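Local coordinates for protein cyclic nucleotide-binding domain (Methylobacillus flagellatus KT, PDB 3GYD) that binds cyclic AMP through a cyclic nucleotide-binding domain and may take part in voltage-gated potassium channel activity, at residues K95-P98 and I102-I105; A112-M117 and T168-E173. All coordinates share one frame; numbering follows the deposited sequence.

Contact 1. Residues K95-P98 and I102-I105; sequences KDIP and IQTI
The CD1 methyl of Ile97 reaches across to the side chain of Gln103, 3.6 Å from its OE1 and 3.9 Å from its CB, the two side chains crossing at a slant. With CG1 set anti to the carbonyl carbon (chi1 -65°) and CD1 extended beyond it, the longer branch of Ile97 is carried over the neighbouring strand, where the same methyl also packs against CG2 of Ile105 at 4.1 Å. Ile97 and Ile105 are both buried, and they make an apolar contact within it. The amide of Gln103 takes its main polar partner from the turn, where Lys100 NZ donates to OE1, while a weak bond joins NE2 to Gly184 O of the second subunit.

Along the backbone, Lys95 and Gln103 form an antiparallel hydrogen-bonded pair. Lys95 N donates to Gln103 O at 2.9 Å. In return Gln103 N donates to Lys95 O, also at 2.9 Å. The CA of Ile102 adds a C-H...O contact of 3.4 Å to Lys95 O. The next pair, Asp96 with Ile102, is non-hydrogen-bonded, and the two strand segments splay to 115° between their directions, well short of antiparallel. Lys95 sends its amine away from the partner strand, to a salt bridge with Glu76 and a bond to Ser126 O. Leu179 of the second subunit packs on both Lys95 and Ile97, so the dimer partner covers part of this surface. The backbone pairing is that of a twisted beta hairpin, strands 90-97 and 103-109 joined by a short connection, at the edge of the four-stranded sheet of the cyclic nucleotide-binding domain; its Ile105 belongs to the cyclic AMP pocket.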
ATOM      1  N   LYS B  95      -4.417  18.048   6.014  1.00 23.65           N
ATOM      2  CA  LYS B  95      -4.351  17.373   7.279  1.00 25.75           C
ATOM      3  C   LYS B  95      -4.147  18.400   8.362  1.00 26.23           C
ATOM      4  O   LYS B  95      -3.445  19.379   8.161  1.00 24.84           O
ATOM      5  CB  LYS B  95      -3.186  16.372   7.268  1.00 27.29           C
ATOM      6  CG  LYS B  95      -3.238  15.348   8.404  1.00 27.95           C
ATOM      7  CD  LYS B  95      -2.391  14.129   8.139  1.00 28.35           C
ATOM      8  CE  LYS B  95      -2.319  13.261   9.371  1.00 28.62           C
ATOM      9  NZ  LYS B  95      -3.651  12.743   9.808  1.00 28.83           N
ATOM     10  N   ASP B  96      -4.774  18.173   9.507  1.00 28.05           N
ATOM     11  CA  ASP B  96      -4.539  19.007  10.690  1.00 30.03           C
ATOM     12  C   ASP B  96      -3.330  18.475  11.423  1.00 29.79           C
ATOM     13  O   ASP B  96      -3.434  17.520  12.178  1.00 30.93           O
ATOM     14  CB  ASP B  96      -5.764  19.000  11.603  1.00 30.73           C
ATOM     15  CG  ASP B  96      -5.721  20.107  12.648  1.00 31.28           C
ATOM     16  OD1 ASP B  96      -4.632  20.646  12.927  1.00 30.99           O
ATOM     17  OD2 ASP B  96      -6.794  20.444  13.174  1.00 32.12           O
ATOM     18  N   ILE B  97      -2.178  19.081  11.160  1.00 30.15           N
ATOM     19  CA  ILE B  97      -0.894  18.551  11.613  1.00 30.93           C
ATOM     20  C   ILE B  97      -0.590  19.197  12.960  1.00 32.02           C
ATOM     21  O   ILE B  97      -0.547  20.419  13.047  1.00 31.07           O
ATOM     22  CB  ILE B  97       0.232  18.882  10.603  1.00 30.72           C
ATOM     23  CG1 ILE B  97      -0.018  18.163   9.263  1.00 31.01           C
ATOM     24  CG2 ILE B  97       1.597  18.481  11.155  1.00 30.23           C
ATOM     25  CD1 ILE B  97       0.779  18.735   8.099  1.00 30.93           C
ATOM     26  N   PRO B  98      -0.408  18.386  14.015  1.00 33.99           N
ATOM     27  CA  PRO B  98       0.060  18.913  15.308  1.00 35.47           C
ATOM     28  C   PRO B  98       1.278  19.863  15.190  1.00 35.91           C
ATOM     29  O   PRO B  98       2.216  19.590  14.426  1.00 36.25           O
ATOM     30  CB  PRO B  98       0.402  17.645  16.088  1.00 35.41           C
ATOM     31  CG  PRO B  98      -0.537  16.608  15.520  1.00 35.38           C
ATOM     32  CD  PRO B  98      -0.668  16.934  14.070  1.00 34.65           C
ATOM     33  N   ILE B 102      -3.762  23.205   9.976  1.00 32.42           N
ATOM     34  CA  ILE B 102      -4.269  22.595   8.738  1.00 32.64           C
ATOM     35  C   ILE B 102      -3.344  22.935   7.580  1.00 32.40           C
ATOM     36  O   ILE B 102      -3.101  24.106   7.303  1.00 33.68           O
ATOM     37  CB  ILE B 102      -5.680  23.111   8.323  1.00 32.19           C
ATOM     38  CG1 ILE B 102      -6.686  23.058   9.477  1.00 32.49           C
ATOM     39  CG2 ILE B 102      -6.184  22.339   7.119  1.00 31.24           C
ATOM     40  CD1 ILE B 102      -6.592  21.842  10.339  1.00 32.94           C
ATOM     41  N   GLN B 103      -2.851  21.911   6.895  1.00 31.76           N
ATOM     42  CA  GLN B 103      -1.906  22.111   5.817  1.00 31.24           C
ATOM     43  C   GLN B 103      -2.144  21.126   4.668  1.00 30.68           C
ATOM     44  O   GLN B 103      -2.599  19.998   4.879  1.00 28.92           O
ATOM     45  CB  GLN B 103      -0.504  21.934   6.372  1.00 32.53           C
ATOM     46  CG  GLN B 103       0.570  22.570   5.546  1.00 32.71           C
ATOM     47  CD  GLN B 103       1.834  22.776   6.333  1.00 32.88           C
ATOM     48  OE1 GLN B 103       2.202  21.961   7.188  1.00 34.16           O
ATOM     49  NE2 GLN B 103       2.519  23.862   6.045  1.00 33.54           N
ATOM     50  N   THR B 104      -1.807  21.560   3.457  1.00 29.87           N
ATOM     51  CA  THR B 104      -1.973  20.738   2.276  1.00 29.47           C
ATOM     52  C   THR B 104      -0.762  19.818   2.118  1.00 28.71           C
ATOM     53  O   THR B 104       0.377  20.271   1.994  1.00 30.32           O
ATOM     54  CB  THR B 104      -2.199  21.604   1.016  1.00 29.73           C
ATOM     55  OG1 THR B 104      -3.291  22.499   1.251  1.00 28.99           O
ATOM     56  CG2 THR B 104      -2.542  20.740  -0.183  1.00 29.46           C
ATOM     57  N   ILE B 105      -1.005  18.519   2.167  1.00 26.65           N
ATOM     58  CA  ILE B 105       0.068  17.563   2.014  1.00 25.30           C
ATOM     59  C   ILE B 105       0.192  17.084   0.564  1.00 25.33           C
ATOM     60  O   ILE B 105       1.243  16.600   0.157  1.00 25.51           O
ATOM     61  CB  ILE B 105      -0.051  16.382   3.030  1.00 25.38           C
ATOM     62  CG1 ILE B 105      -1.385  15.673   2.939  1.00 25.07           C
ATOM     63  CG2 ILE B 105       0.118  16.894   4.461  1.00 25.75           C
ATOM     64  CD1 ILE B 105      -1.426  14.312   3.668  1.00 25.47           C
TER

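Contact 2. Residues A112-M117 and T168-E173; sequences AIIGEM and TARFRE. With CMP (adenosine-3',5'-cyclic-monophosphate), chain D.
The backbones of 112-117 and 168-173 stay well apart, their nearest CA atoms, those of Ile113 and Arg170, being 10.5 Å from each other. The first runs from the short strand 113-114 through Gly115, at the N-cap position with a positive phi, into helix 116-121; the second is a piece of the long helix 153-178. Arg170 bridges the distance. Its CG lies anti to the backbone N (chi1 -168°), and after a bend at chi3 the guanidinium arrives end-on at Ile113 O, where NH1 and NH2 both donate to the one oxygen, each at 2.9 Å. Ile113 O lies 4° out of the guanidinium plane; adenine on one face and Glu116 at the edge limit the turning that two bonds to a single oxygen would allow.

NH1 also makes a salt bridge with Glu116 OE2 at 3.1 Å; as a hydrogen bond it is weak and bent, and the carboxylate and guanidinium planes stand 46° apart. The other carboxylate oxygen, OE1, accepts from the ribose O2' of cyclic AMP at 2.6 Å, and Gly115 N donates to the same O2' at 2.8 Å. Adenine N3 sits 3.3 Å above the guanidinium centre. Met117, a selenomethionine, lies along the sugar and phosphate, SE 3.9 Å from C3'. With an alanine at Arg170, Ile113 O and Glu116 would probably lose this buried partner, and one face of the adenine its cover.

Arg125, Ser126 and Ser118 N hold the nucleotide further, as does Tyr175 OH of the second subunit. Gly115 and Glu116 gripping the ribose hydroxyl at the start of a short helix are characteristic of the phosphate-binding cassette of cyclic nucleotide-binding domains, here closed over the base by the C-terminal helix.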
ATOM      1  N   ALA B 112      -6.283  10.233 -10.413  1.00 19.84           N
ATOM      2  CA  ALA B 112      -5.866   9.928  -9.059  1.00 18.88           C
ATOM      3  C   ALA B 112      -6.805   8.898  -8.427  1.00 19.56           C
ATOM      4  O   ALA B 112      -7.975   8.745  -8.828  1.00 19.57           O
ATOM      5  CB  ALA B 112      -5.809  11.199  -8.188  1.00 18.88           C
ATOM      6  N   ILE B 113      -6.283   8.171  -7.456  1.00 18.48           N
ATOM      7  CA  ILE B 113      -7.140   7.351  -6.600  1.00 18.20           C
ATOM      8  C   ILE B 113      -7.034   7.887  -5.187  1.00 17.81           C
ATOM      9  O   ILE B 113      -5.929   8.092  -4.703  1.00 19.26           O
ATOM     10  CB  ILE B 113      -6.723   5.854  -6.646  1.00 19.13           C
ATOM     11  CG1 ILE B 113      -6.878   5.291  -8.059  1.00 19.44           C
ATOM     12  CG2 ILE B 113      -7.542   5.045  -5.672  1.00 18.97           C
ATOM     13  CD1 ILE B 113      -6.045   4.022  -8.251  1.00 19.61           C
ATOM     14  N   ILE B 114      -8.154   8.132  -4.509  1.00 17.49           N
ATOM     15  CA  ILE B 114      -8.117   8.638  -3.098  1.00 18.49           C
ATOM     16  C   ILE B 114      -9.082   7.841  -2.244  1.00 17.83           C
ATOM     17  O   ILE B 114      -9.964   7.226  -2.777  1.00 18.34           O
ATOM     18  CB  ILE B 114      -8.400  10.176  -2.951  1.00 18.08           C
ATOM     19  CG1 ILE B 114      -9.783  10.573  -3.494  1.00 19.83           C
ATOM     20  CG2 ILE B 114      -7.260  11.003  -3.614  1.00 20.24           C
ATOM     21  CD1 ILE B 114     -10.232  12.012  -3.103  1.00 18.11           C
ATOM     22  N   GLY B 115      -8.880   7.842  -0.928  1.00 16.86           N
ATOM     23  CA  GLY B 115      -9.714   7.099  -0.004  1.00 16.89           C
ATOM     24  C   GLY B 115      -9.401   5.612   0.101  1.00 16.44           C
ATOM     25  O   GLY B 115     -10.120   4.866   0.793  1.00 17.42           O
ATOM     26  N   GLU B 116      -8.343   5.157  -0.578  1.00 18.12           N
ATOM     27  CA  GLU B 116      -7.928   3.766  -0.476  1.00 18.16           C
ATOM     28  C   GLU B 116      -7.545   3.296   0.938  1.00 18.19           C
ATOM     29  O   GLU B 116      -7.702   2.121   1.266  1.00 19.90           O
ATOM     30  CB  GLU B 116      -6.769   3.488  -1.447  1.00 18.74           C
ATOM     31  CG  GLU B 116      -5.425   3.976  -1.008  1.00 19.35           C
ATOM     32  CD  GLU B 116      -5.219   5.469  -1.141  1.00 20.46           C
ATOM     33  OE1 GLU B 116      -6.047   6.220  -1.749  1.00 19.79           O
ATOM     34  OE2 GLU B 116      -4.163   5.885  -0.696  1.00 24.64           O
HETATM   35  N   MSE B 117      -6.989   4.181   1.760  1.00 19.50           N
HETATM   36  CA  MSE B 117      -6.442   3.756   3.041  1.00 18.56           C
HETATM   37  C   MSE B 117      -7.502   3.200   4.004  1.00 18.22           C
HETATM   38  O   MSE B 117      -7.355   2.091   4.481  1.00 18.46           O
HETATM   39  CB  MSE B 117      -5.590   4.845   3.630  1.00 19.20           C
HETATM   40  CG  MSE B 117      -4.374   5.158   2.812  1.00 18.72           C
HETATM   41 SE   MSE B 117      -3.393   6.725   3.477  0.75 19.75          SE
HETATM   42  CE  MSE B 117      -2.085   6.940   2.015  1.00 21.67           C
ATOM     43  N   THR B 168       2.900   2.629  -2.907  1.00 17.46           N
ATOM     44  CA  THR B 168       4.363   2.702  -2.865  1.00 16.05           C
ATOM     45  C   THR B 168       4.838   3.987  -3.567  1.00 18.06           C
ATOM     46  O   THR B 168       5.708   4.705  -3.068  1.00 16.80           O
ATOM     47  CB  THR B 168       5.040   1.420  -3.467  1.00 15.54           C
ATOM     48  OG1 THR B 168       4.708   1.315  -4.853  1.00 16.37           O
ATOM     49  CG2 THR B 168       4.596   0.094  -2.713  1.00 15.81           C
ATOM     50  N   ALA B 169       4.254   4.297  -4.718  1.00 16.60           N
ATOM     51  CA  ALA B 169       4.589   5.535  -5.419  1.00 18.45           C
ATOM     52  C   ALA B 169       4.310   6.785  -4.560  1.00 18.50           C
ATOM     53  O   ALA B 169       5.125   7.726  -4.524  1.00 17.99           O
ATOM     54  CB  ALA B 169       3.865   5.614  -6.759  1.00 18.55           C
ATOM     55  N   ARG B 170       3.170   6.762  -3.867  1.00 20.99           N
ATOM     56  CA  ARG B 170       2.729   7.851  -3.016  1.00 21.72           C
ATOM     57  C   ARG B 170       3.678   7.986  -1.830  1.00 21.30           C
ATOM     58  O   ARG B 170       4.057   9.093  -1.446  1.00 17.63           O
ATOM     59  CB  ARG B 170       1.286   7.569  -2.554  1.00 22.06           C
ATOM     60  CG  ARG B 170       0.536   8.726  -1.878  1.00 23.29           C
ATOM     61  CD  ARG B 170      -0.968   8.420  -1.998  1.00 23.35           C
ATOM     62  NE  ARG B 170      -1.555   8.923  -3.257  1.00 23.89           N
ATOM     63  CZ  ARG B 170      -2.831   8.740  -3.608  1.00 24.55           C
ATOM     64  NH1 ARG B 170      -3.630   7.993  -2.858  1.00 23.04           N
ATOM     65  NH2 ARG B 170      -3.296   9.235  -4.735  1.00 24.87           N
ATOM     66  N   PHE B 171       4.109   6.851  -1.302  1.00 19.96           N
ATOM     67  CA  PHE B 171       5.010   6.848  -0.150  1.00 22.05           C
ATOM     68  C   PHE B 171       6.367   7.428  -0.581  1.00 21.01           C
ATOM     69  O   PHE B 171       6.925   8.271   0.124  1.00 22.50           O
ATOM     70  CB  PHE B 171       5.171   5.428   0.441  1.00 24.11           C
ATOM     71  CG  PHE B 171       5.722   5.409   1.859  1.00 24.36           C
ATOM     72  CD1 PHE B 171       7.064   5.473   2.095  1.00 27.13           C
ATOM     73  CD2 PHE B 171       4.888   5.314   2.946  1.00 26.14           C
ATOM     74  CE1 PHE B 171       7.559   5.468   3.404  1.00 26.65           C
ATOM     75  CE2 PHE B 171       5.360   5.309   4.237  1.00 26.07           C
ATOM     76  CZ  PHE B 171       6.688   5.373   4.470  1.00 25.85           C
ATOM     77  N   ARG B 172       6.890   6.983  -1.726  1.00 20.05           N
ATOM     78  CA  ARG B 172       8.192   7.468  -2.218  1.00 22.37           C
ATOM     79  C   ARG B 172       8.161   8.964  -2.532  1.00 22.98           C
ATOM     80  O   ARG B 172       9.118   9.692  -2.193  1.00 21.67           O
ATOM     81  CB  ARG B 172       8.672   6.718  -3.487  1.00 22.93           C
ATOM     82  CG  ARG B 172       9.024   5.252  -3.296  1.00 24.10           C
ATOM     83  CD  ARG B 172       9.326   4.581  -4.661  1.00 24.23           C
ATOM     84  NE  ARG B 172       9.365   3.128  -4.668  1.00 23.23           N
ATOM     85  CZ  ARG B 172      10.429   2.408  -4.320  1.00 26.07           C
ATOM     86  NH1 ARG B 172      11.537   2.995  -3.880  1.00 26.69           N
ATOM     87  NH2 ARG B 172      10.397   1.079  -4.409  1.00 26.64           N
ATOM     88  N   GLU B 173       7.115   9.397  -3.221  1.00 23.58           N
ATOM     89  CA  GLU B 173       6.982  10.797  -3.620  1.00 23.96           C
ATOM     90  C   GLU B 173       6.842  11.680  -2.378  1.00 23.90           C
ATOM     91  O   GLU B 173       7.505  12.731  -2.245  1.00 23.69           O
ATOM     92  CB  GLU B 173       5.765  10.966  -4.534  1.00 25.44           C
ATOM     93  CG  GLU B 173       5.614  12.389  -5.131  1.00 27.09           C
ATOM     94  CD  GLU B 173       5.006  13.435  -4.161  1.00 28.97           C
ATOM     95  OE1 GLU B 173       4.117  13.068  -3.359  1.00 29.73           O
ATOM     96  OE2 GLU B 173       5.400  14.638  -4.225  1.00 30.45           O
TER
HETATM   97  P   CMP D 300      -7.933   7.751   3.361  1.00 17.42           P
HETATM   98  O1P CMP D 300      -8.998   6.706   3.347  1.00 16.64           O
HETATM   99  O2P CMP D 300      -7.068   7.857   4.618  1.00 18.04           O
HETATM  100  O5' CMP D 300      -8.690   9.217   3.269  1.00 18.33           O
HETATM  101  C5' CMP D 300      -7.928  10.397   3.011  1.00 17.14           C
HETATM  102  C4' CMP D 300      -7.090  10.132   1.769  1.00 16.38           C
HETATM  103  O4' CMP D 300      -6.107  11.092   1.486  1.00 17.47           O
HETATM  104  C3' CMP D 300      -6.208   8.883   1.862  1.00 17.23           C
HETATM  105  O3' CMP D 300      -7.074   7.770   2.006  1.00 17.95           O
HETATM  106  C2' CMP D 300      -5.416   9.003   0.574  1.00 17.63           C
HETATM  107  O2' CMP D 300      -6.180   8.518  -0.546  1.00 17.03           O
HETATM  108  C1' CMP D 300      -5.272  10.534   0.465  1.00 19.75           C
HETATM  109  N9  CMP D 300      -3.885  10.880   0.760  1.00 20.06           N
HETATM  110  C8  CMP D 300      -3.333  10.835   1.977  1.00 20.70           C
HETATM  111  N7  CMP D 300      -2.032  11.165   1.910  1.00 21.66           N
HETATM  112  C5  CMP D 300      -1.748  11.445   0.633  1.00 21.24           C
HETATM  113  C6  CMP D 300      -0.583  11.852  -0.148  1.00 22.39           C
HETATM  114  N6  CMP D 300       0.610  12.078   0.457  1.00 22.42           N
HETATM  115  N1  CMP D 300      -0.739  12.007  -1.465  1.00 21.51           N
HETATM  116  C2  CMP D 300      -1.914  11.803  -2.123  1.00 21.40           C
HETATM  117  N3  CMP D 300      -3.017  11.418  -1.466  1.00 20.40           N
HETATM  118  C4  CMP D 300      -2.992  11.251  -0.135  1.00 20.47           C

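How the contacts relate
Contact 1 and contact 2 lie in series along the chain, strand 103-109 leading on to strand 113-114, with their centres about 17 Å apart and their nearest atoms about 6 Å apart. They do not touch, but the same cyclic AMP lies within reach of both: 112-117 and 168-173 hold its ribose and base, while the side chain of Ile105 in contact 1 comes to about 4 Å from it. Ser126, a further cyclic AMP-binding residue, is about 5 Å from Lys95 and about 4 Å from Met117, side chain to side chain. Both regions also meet the second subunit, contact 1 by way of Leu179 of that subunit and contact 2 by way of Phe171 of that subunit, so pocket and dimer interface adjoin.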